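Local coordinates for protein HTLV-2 integrase catalytic core domain (Human T-cell leukemia virus 2, PDB 6QBT) that forms the magnesium-binding, RNase H-like catalytic core of a deltaretroviral integrase, the enzyme that probably inserts the viral DNA into the host genome, at residues Q11-H16 with N68-P73; C25-V30 with S40-E45. All blocks are in the same frame, centred on the assembly; numbering follows the deposited sequence.

Interaction 1 of 2, residues Q11-H16 with N68-P73; sequences QGDVTH and NTDNGP. With MG (magnesium ion), chain B.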
ATOM      1  N   GLN A  11       2.725  -1.643  21.768  1.00 34.53           N
ATOM      2  CA  GLN A  11       3.507  -2.755  22.341  1.00 37.83           C
ATOM      3  C   GLN A  11       4.130  -3.524  21.197  1.00 35.30           C
ATOM      4  O   GLN A  11       3.470  -3.738  20.183  1.00 32.67           O
ATOM      5  CB  GLN A  11       2.612  -3.733  23.083  1.00 41.87           C
ATOM      6  CG  GLN A  11       1.753  -3.129  24.162  1.00 45.40           C
ATOM      7  CD  GLN A  11       2.255  -3.490  25.507  1.00 50.90           C
ATOM      8  OE1 GLN A  11       3.456  -3.365  25.798  1.00 54.23           O
ATOM      9  NE2 GLN A  11       1.353  -3.983  26.337  1.00 53.85           N
ATOM     10  N   GLY A  12       5.377  -3.954  21.368  1.00 36.01           N
ATOM     11  CA  GLY A  12       6.112  -4.694  20.325  1.00 34.89           C
ATOM     12  C   GLY A  12       6.898  -5.831  20.928  1.00 35.62           C
ATOM     13  O   GLY A  12       7.432  -5.694  22.028  1.00 37.08           O
ATOM     14  N   ASP A  13       6.908  -6.971  20.235  1.00 35.25           N
ATOM     15  CA  ASP A  13       7.776  -8.095  20.547  1.00 34.00           C
ATOM     16  C   ASP A  13       8.004  -8.887  19.256  1.00 35.94           C
ATOM     17  O   ASP A  13       7.292  -8.713  18.251  1.00 32.68           O
ATOM     18  CB  ASP A  13       7.159  -8.979  21.644  1.00 34.80           C
ATOM     19  CG  ASP A  13       8.160  -9.965  22.281  1.00 36.50           C
ATOM     20  OD1 ASP A  13       9.404  -9.880  22.133  1.00 42.03           O
ATOM     21  OD2 ASP A  13       7.699 -10.881  22.964  1.00 39.87           O
ATOM     22  N   VAL A  14       9.013  -9.747  19.283  1.00 35.25           N
ATOM     23  CA  VAL A  14       9.200 -10.708  18.244  1.00 35.30           C
ATOM     24  C   VAL A  14       8.685 -12.053  18.760  1.00 37.09           C
ATOM     25  O   VAL A  14       9.034 -12.464  19.853  1.00 38.00           O
ATOM     26  CB  VAL A  14      10.676 -10.760  17.832  1.00 35.76           C
ATOM     27  CG1 VAL A  14      10.930 -11.938  16.912  1.00 36.97           C
ATOM     28  CG2 VAL A  14      11.063  -9.455  17.125  1.00 36.29           C
ATOM     29  N   THR A  15       7.845 -12.727  17.972  1.00 37.73           N
ATOM     30  CA  THR A  15       7.444 -14.104  18.271  1.00 37.41           C
ATOM     31  C   THR A  15       7.931 -15.022  17.144  1.00 36.58           C
ATOM     32  O   THR A  15       8.247 -14.547  16.076  1.00 36.18           O
ATOM     33  CB  THR A  15       5.923 -14.250  18.518  1.00 37.36           C
ATOM     34  OG1 THR A  15       5.650 -15.603  18.906  1.00 39.15           O
ATOM     35  CG2 THR A  15       5.105 -13.918  17.286  1.00 39.01           C
ATOM     36  N   HIS A  16       7.989 -16.324  17.394  1.00 35.61           N
ATOM     37  CA  HIS A  16       8.629 -17.237  16.485  1.00 36.70           C
ATOM     38  C   HIS A  16       7.590 -18.140  15.873  1.00 36.56           C
ATOM     39  O   HIS A  16       6.579 -18.406  16.501  1.00 37.13           O
ATOM     40  CB  HIS A  16       9.741 -17.974  17.193  1.00 39.98           C
ATOM     41  CG  HIS A  16      10.867 -17.073  17.599  1.00 47.24           C
ATOM     42  ND1 HIS A  16      10.885 -16.394  18.803  1.00 53.75           N
ATOM     43  CD2 HIS A  16      11.979 -16.684  16.934  1.00 51.18           C
ATOM     44  CE1 HIS A  16      11.969 -15.641  18.871  1.00 53.31           C
ATOM     45  NE2 HIS A  16      12.651 -15.799  17.750  1.00 55.34           N
ATOM     46  N   ASN A  68       6.561   0.450  23.787  1.00 33.19           N
ATOM     47  CA  ASN A  68       7.054  -0.382  24.882  1.00 34.97           C
ATOM     48  C   ASN A  68       7.389  -1.755  24.355  1.00 34.89           C
ATOM     49  O   ASN A  68       6.565  -2.383  23.697  1.00 37.64           O
ATOM     50  CB  ASN A  68       6.031  -0.488  26.016  1.00 36.55           C
ATOM     51  CG  ASN A  68       6.635  -1.069  27.272  1.00 38.53           C
ATOM     52  OD1 ASN A  68       7.122  -0.338  28.152  1.00 39.68           O
ATOM     53  ND2 ASN A  68       6.673  -2.396  27.345  1.00 40.91           N
ATOM     54  N   THR A  69       8.605  -2.205  24.650  1.00 35.27           N
ATOM     55  CA  THR A  69       9.130  -3.493  24.217  1.00 34.41           C
ATOM     56  C   THR A  69       9.691  -4.296  25.413  1.00 36.41           C
ATOM     57  O   THR A  69       9.713  -3.814  26.546  1.00 34.82           O
ATOM     58  CB  THR A  69      10.258  -3.275  23.178  1.00 33.91           C
ATOM     59  OG1 THR A  69      11.408  -2.661  23.791  1.00 31.20           O
ATOM     60  CG2 THR A  69       9.758  -2.393  22.027  1.00 35.67           C
ATOM     61  N   ASP A  70      10.132  -5.524  25.145  1.00 38.83           N
ATOM     62  CA  ASP A  70      10.953  -6.301  26.097  1.00 41.38           C
ATOM     63  C   ASP A  70      12.401  -5.822  25.991  1.00 42.31           C
ATOM     64  O   ASP A  70      12.704  -4.902  25.212  1.00 42.26           O
ATOM     65  CB  ASP A  70      10.806  -7.852  25.918  1.00 41.23           C
ATOM     66  CG  ASP A  70      11.313  -8.393  24.563  1.00 43.71           C
ATOM     67  OD1 ASP A  70      12.036  -7.695  23.806  1.00 46.90           O
ATOM     68  OD2 ASP A  70      10.977  -9.570  24.247  1.00 46.46           O
ATOM     69  N   ASN A  71      13.282  -6.446  26.768  1.00 42.77           N
ATOM     70  CA  ASN A  71      14.720  -6.166  26.729  1.00 44.04           C
ATOM     71  C   ASN A  71      15.501  -6.952  25.686  1.00 41.86           C
ATOM     72  O   ASN A  71      16.701  -7.108  25.834  1.00 42.54           O
ATOM     73  CB  ASN A  71      15.343  -6.441  28.105  1.00 45.43           C
ATOM     74  CG  ASN A  71      14.797  -5.535  29.170  1.00 48.24           C
ATOM     75  OD1 ASN A  71      14.347  -6.007  30.204  1.00 55.20           O
ATOM     76  ND2 ASN A  71      14.823  -4.223  28.924  1.00 46.42           N
ATOM     77  N   GLY A  72      14.860  -7.432  24.628  1.00 42.60           N
ATOM     78  CA  GLY A  72      15.587  -8.116  23.568  1.00 45.55           C
ATOM     79  C   GLY A  72      16.656  -7.200  22.986  1.00 47.48           C
ATOM     80  O   GLY A  72      16.453  -5.977  22.945  1.00 52.29           O
ATOM     81  N   PRO A  73      17.795  -7.767  22.530  1.00 47.01           N
ATOM     82  CA  PRO A  73      18.943  -6.912  22.125  1.00 44.99           C
ATOM     83  C   PRO A  73      18.755  -6.018  20.877  1.00 43.25           C
ATOM     84  O   PRO A  73      19.334  -4.930  20.818  1.00 40.62           O
ATOM     85  CB  PRO A  73      20.074  -7.927  21.901  1.00 45.42           C
ATOM     86  CG  PRO A  73      19.643  -9.163  22.629  1.00 45.86           C
ATOM     87  CD  PRO A  73      18.154  -9.198  22.473  1.00 46.76           C
TER
HETATM   88 MG    MG B 301      11.215 -10.955  22.778  1.00 64.19          MG
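D13 and D70 meet at a shared magnesium ion, the two-aspartate metal site of the RNase H-like integrase fold. The metal is bound by D13 OD1 at 2.2 Å and by D70 OD2 at 2.0 Å, one oxygen from each carboxylate. D13 OD1 and D70 OD2 lie 2.7 Å apart, a closeness the shared cation probably offsets, since both bind it from one side. The side chains cross at about a right angle, their carboxylate planes turned 78° against each other. They come at the ion from different first torsions, D13 CG anti to its backbone N (chi1 -165°), D70 CG between its N and carbonyl carbon.

Next to the site, strand 9-19 runs parallel to strand 66-68. G12 N donates to N68 O at 3.1 Å; N68 O also takes a CA-H...O contact from Q11 CA, and T69 CA makes another to G12 O. The side chains of Q11 and N68 lie side by side; N68 OD1 is hydrogen-bonded to H94 N and S92 OG. T69 OG1 is hydrogen-bonded to H91 NE2 and D70 O. In an Asx turn before helix 73-76, G72 N reaches D70 OD1 at 3.0 Å from above the carboxylate plane.

Interaction 2 of 2, residues C25-V30 with S40-E45; sequences CLHVWV and SCKKKE
The beta hairpin of strands 22-31 and 37-42, at one side of the central sheet of the RNase H-like fold, is joined here through C25, L26 and H27. Two antiparallel hydrogen-bonded pairs frame one non-hydrogen-bonded pair. C25 and K42 exchange both backbone bonds, C25 N to K42 O at 2.8 Å and K42 N to C25 O at 2.9 Å; H27 and S40 do the same. Between them L26 faces C41, and on their side of the sheet L26 CD1 packs against C41 SG at 3.9 Å, with L128 and I132 of helix 128-142 against C41.

The face carrying C25, H27, S40 and K42 is busier. H27 CG lies anti to its carbonyl carbon, beside the backbone N (chi1 -69°), and the ring crosses the K42 side chain at about a right angle. K42 CG comes obliquely to H27 ND1 at 3.4 Å; the chain bends at chi2 beyond CG, and NZ is hydrogen-bonded to S52 OG. K44 O meets the H27 ring in its plane, 3.1 Å from CE1. C25 SG lies 3.9 Å from E45 OE2, an oxygen hydrogen-bonded to H16 NE2; the other, E45 OE1, is the side chain's nearest atom to the magnesium ion, about 5 Å away and not bound to it.

H27 ND1 gives a weak bond to C25 O, 3.4 Å long, while H27 NE2 is buried without a polar partner. The imidazole is therefore held largely by packing and by carbonyl oxygens at its edge, a setting probably more favourable to a proton on ND1 than on NE2.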
ATOM      1  N   CYS A  25      10.892 -15.146  12.381  1.00 32.82           N
ATOM      2  CA  CYS A  25      10.696 -14.112  13.385  1.00 32.32           C
ATOM      3  C   CYS A  25       9.574 -13.206  12.927  1.00 32.10           C
ATOM      4  O   CYS A  25       9.729 -12.411  11.997  1.00 34.15           O
ATOM      5  CB  CYS A  25      11.969 -13.290  13.548  1.00 33.78           C
ATOM      6  SG  CYS A  25      13.342 -14.277  14.169  1.00 34.84           S
ATOM      7  N   LEU A  26       8.435 -13.352  13.573  1.00 31.54           N
ATOM      8  CA  LEU A  26       7.317 -12.465  13.392  1.00 33.39           C
ATOM      9  C   LEU A  26       7.566 -11.248  14.285  1.00 33.49           C
ATOM     10  O   LEU A  26       7.584 -11.363  15.516  1.00 35.45           O
ATOM     11  CB  LEU A  26       6.015 -13.178  13.767  1.00 34.34           C
ATOM     12  CG  LEU A  26       5.364 -14.072  12.702  1.00 36.06           C
ATOM     13  CD1 LEU A  26       6.285 -14.714  11.674  1.00 37.02           C
ATOM     14  CD2 LEU A  26       4.638 -15.154  13.430  1.00 38.14           C
ATOM     15  N   HIS A  27       7.812 -10.107  13.663  1.00 31.50           N
ATOM     16  CA  HIS A  27       7.914  -8.856  14.377  1.00 32.21           C
ATOM     17  C   HIS A  27       6.496  -8.254  14.402  1.00 35.13           C
ATOM     18  O   HIS A  27       5.916  -7.953  13.334  1.00 34.26           O
ATOM     19  CB  HIS A  27       8.826  -7.898  13.646  1.00 31.64           C
ATOM     20  CG  HIS A  27      10.260  -8.286  13.635  1.00 32.62           C
ATOM     21  ND1 HIS A  27      10.742  -9.341  12.885  1.00 35.10           N
ATOM     22  CD2 HIS A  27      11.341  -7.707  14.212  1.00 32.89           C
ATOM     23  CE1 HIS A  27      12.052  -9.422  13.043  1.00 31.83           C
ATOM     24  NE2 HIS A  27      12.440  -8.446  13.844  1.00 32.97           N
ATOM     25  N   VAL A  28       5.971  -8.064  15.612  1.00 33.90           N
ATOM     26  CA  VAL A  28       4.581  -7.752  15.855  1.00 33.84           C
ATOM     27  C   VAL A  28       4.491  -6.423  16.616  1.00 33.89           C
ATOM     28  O   VAL A  28       5.105  -6.261  17.650  1.00 33.62           O
ATOM     29  CB  VAL A  28       3.930  -8.878  16.700  1.00 35.45           C
ATOM     30  CG1 VAL A  28       2.503  -8.524  17.130  1.00 37.18           C
ATOM     31  CG2 VAL A  28       3.963 -10.208  15.955  1.00 35.91           C
ATOM     32  N   TRP A  29       3.711  -5.486  16.108  1.00 32.99           N
ATOM     33  CA  TRP A  29       3.443  -4.242  16.839  1.00 35.54           C
ATOM     34  C   TRP A  29       1.949  -4.130  16.972  1.00 34.41           C
ATOM     35  O   TRP A  29       1.224  -4.405  16.009  1.00 31.40           O
ATOM     36  CB  TRP A  29       3.954  -3.006  16.071  1.00 34.75           C
ATOM     37  CG  TRP A  29       5.412  -2.953  16.039  1.00 34.06           C
ATOM     38  CD1 TRP A  29       6.243  -3.396  15.036  1.00 34.04           C
ATOM     39  CD2 TRP A  29       6.238  -2.446  17.056  1.00 33.17           C
ATOM     40  NE1 TRP A  29       7.549  -3.169  15.379  1.00 33.82           N
ATOM     41  CE2 TRP A  29       7.575  -2.587  16.621  1.00 34.02           C
ATOM     42  CE3 TRP A  29       5.986  -1.891  18.321  1.00 34.83           C
ATOM     43  CZ2 TRP A  29       8.662  -2.197  17.414  1.00 34.03           C
ATOM     44  CZ3 TRP A  29       7.060  -1.489  19.093  1.00 33.09           C
ATOM     45  CH2 TRP A  29       8.382  -1.633  18.634  1.00 32.33           C
ATOM     46  N   VAL A  30       1.491  -3.701  18.140  1.00 33.31           N
ATOM     47  CA  VAL A  30       0.054  -3.567  18.344  1.00 36.99           C
ATOM     48  C   VAL A  30      -0.265  -2.305  19.142  1.00 37.24           C
ATOM     49  O   VAL A  30       0.397  -2.004  20.140  1.00 36.42           O
ATOM     50  CB  VAL A  30      -0.561  -4.876  18.920  1.00 36.56           C
ATOM     51  CG1 VAL A  30       0.239  -5.373  20.076  1.00 40.21           C
ATOM     52  CG2 VAL A  30      -2.026  -4.705  19.284  1.00 36.03           C
ATOM     53  N   SER A  40       5.455  -8.379  10.594  1.00 34.75           N
ATOM     54  CA  SER A  40       6.370  -8.611   9.502  1.00 34.52           C
ATOM     55  C   SER A  40       7.057  -9.928   9.730  1.00 36.21           C
ATOM     56  O   SER A  40       7.589 -10.167  10.823  1.00 34.43           O
ATOM     57  CB  SER A  40       7.435  -7.537   9.471  1.00 35.06           C
ATOM     58  OG  SER A  40       6.839  -6.288   9.279  1.00 37.36           O
ATOM     59  N   CYS A  41       7.054 -10.771   8.699  1.00 35.58           N
ATOM     60  CA  CYS A  41       7.738 -12.035   8.742  1.00 36.07           C
ATOM     61  C   CYS A  41       9.182 -11.794   8.258  1.00 36.85           C
ATOM     62  O   CYS A  41       9.407 -11.307   7.166  1.00 38.48           O
ATOM     63  CB  CYS A  41       7.019 -13.065   7.882  1.00 35.67           C
ATOM     64  SG  CYS A  41       7.738 -14.727   8.029  1.00 41.20           S
ATOM     65  N   LYS A  42      10.143 -12.101   9.111  1.00 35.67           N
ATOM     66  CA  LYS A  42      11.543 -11.911   8.834  1.00 34.93           C
ATOM     67  C   LYS A  42      12.228 -13.220   9.163  1.00 35.36           C
ATOM     68  O   LYS A  42      11.706 -14.008   9.943  1.00 33.78           O
ATOM     69  CB  LYS A  42      12.127 -10.805   9.736  1.00 35.95           C
ATOM     70  CG  LYS A  42      11.503  -9.424   9.608  1.00 35.11           C
ATOM     71  CD  LYS A  42      11.767  -8.829   8.231  1.00 34.23           C
ATOM     72  CE  LYS A  42      11.320  -7.371   8.171  1.00 36.23           C
ATOM     73  NZ  LYS A  42      11.551  -6.759   6.827  1.00 35.86           N
ATOM     74  N   LYS A  43      13.403 -13.428   8.578  1.00 37.06           N
ATOM     75  CA  LYS A  43      14.228 -14.589   8.877  1.00 40.70           C
ATOM     76  C   LYS A  43      15.031 -14.416  10.187  1.00 40.20           C
ATOM     77  O   LYS A  43      15.488 -15.407  10.802  1.00 40.86           O
ATOM     78  CB  LYS A  43      15.157 -14.886   7.687  1.00 43.68           C
ATOM     79  CG  LYS A  43      14.432 -15.412   6.451  1.00 47.64           C
ATOM     80  CD  LYS A  43      15.338 -15.376   5.224  1.00 51.63           C
ATOM     81  CE  LYS A  43      14.685 -16.006   3.996  1.00 56.41           C
ATOM     82  NZ  LYS A  43      14.316 -17.448   4.174  1.00 59.13           N
ATOM     83  N   LYS A  44      15.194 -13.160  10.596  1.00 37.87           N
ATOM     84  CA  LYS A  44      16.077 -12.788  11.682  1.00 40.21           C
ATOM     85  C   LYS A  44      15.446 -11.690  12.500  1.00 38.30           C
ATOM     86  O   LYS A  44      14.458 -11.117  12.096  1.00 35.58           O
ATOM     87  CB  LYS A  44      17.394 -12.240  11.121  1.00 45.68           C
ATOM     88  CG  LYS A  44      18.037 -13.068  10.007  1.00 45.75           C
ATOM     89  CD  LYS A  44      19.395 -12.502   9.650  1.00 47.66           C
ATOM     90  CE  LYS A  44      20.428 -13.015  10.643  1.00 51.36           C
ATOM     91  NZ  LYS A  44      21.497 -12.033  10.966  1.00 53.67           N
ATOM     92  N   GLU A  45      16.051 -11.387  13.639  1.00 38.86           N
ATOM     93  CA  GLU A  45      15.628 -10.290  14.494  1.00 40.05           C
ATOM     94  C   GLU A  45      16.794  -9.373  14.924  1.00 39.70           C
ATOM     95  O   GLU A  45      16.818  -8.924  16.056  1.00 43.05           O
ATOM     96  CB  GLU A  45      14.851 -10.822  15.699  1.00 40.41           C
ATOM     97  CG  GLU A  45      15.583 -11.801  16.590  1.00 42.92           C
ATOM     98  CD  GLU A  45      14.670 -12.330  17.687  1.00 47.58           C
ATOM     99  OE1 GLU A  45      14.058 -11.521  18.423  1.00 48.15           O
ATOM    100  OE2 GLU A  45      14.536 -13.561  17.805  1.00 52.43           O
TER

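Overall arrangement
Interactions 1 and 2 lie in one mixed sheet, their centres about 10 Å apart. Strands 9-19 and 22-31 are neighbours in it, so Q11-H16 and C25-V30 touch directly: T15 O probably accepts from L26 N and Q11 O from V30 N, while V14 packs on H27 and G12 on W29. Along the chain both segments of interaction 2 fall between those of interaction 1. In sequence the hairpin comes first, then helix 47-61, and then strand 66-68 returns to the other side of strand 9-19. That central strand thus carries D13 between the hairpin and the D70 loop, so the metal site and the hairpin share one strand of the catalytic core.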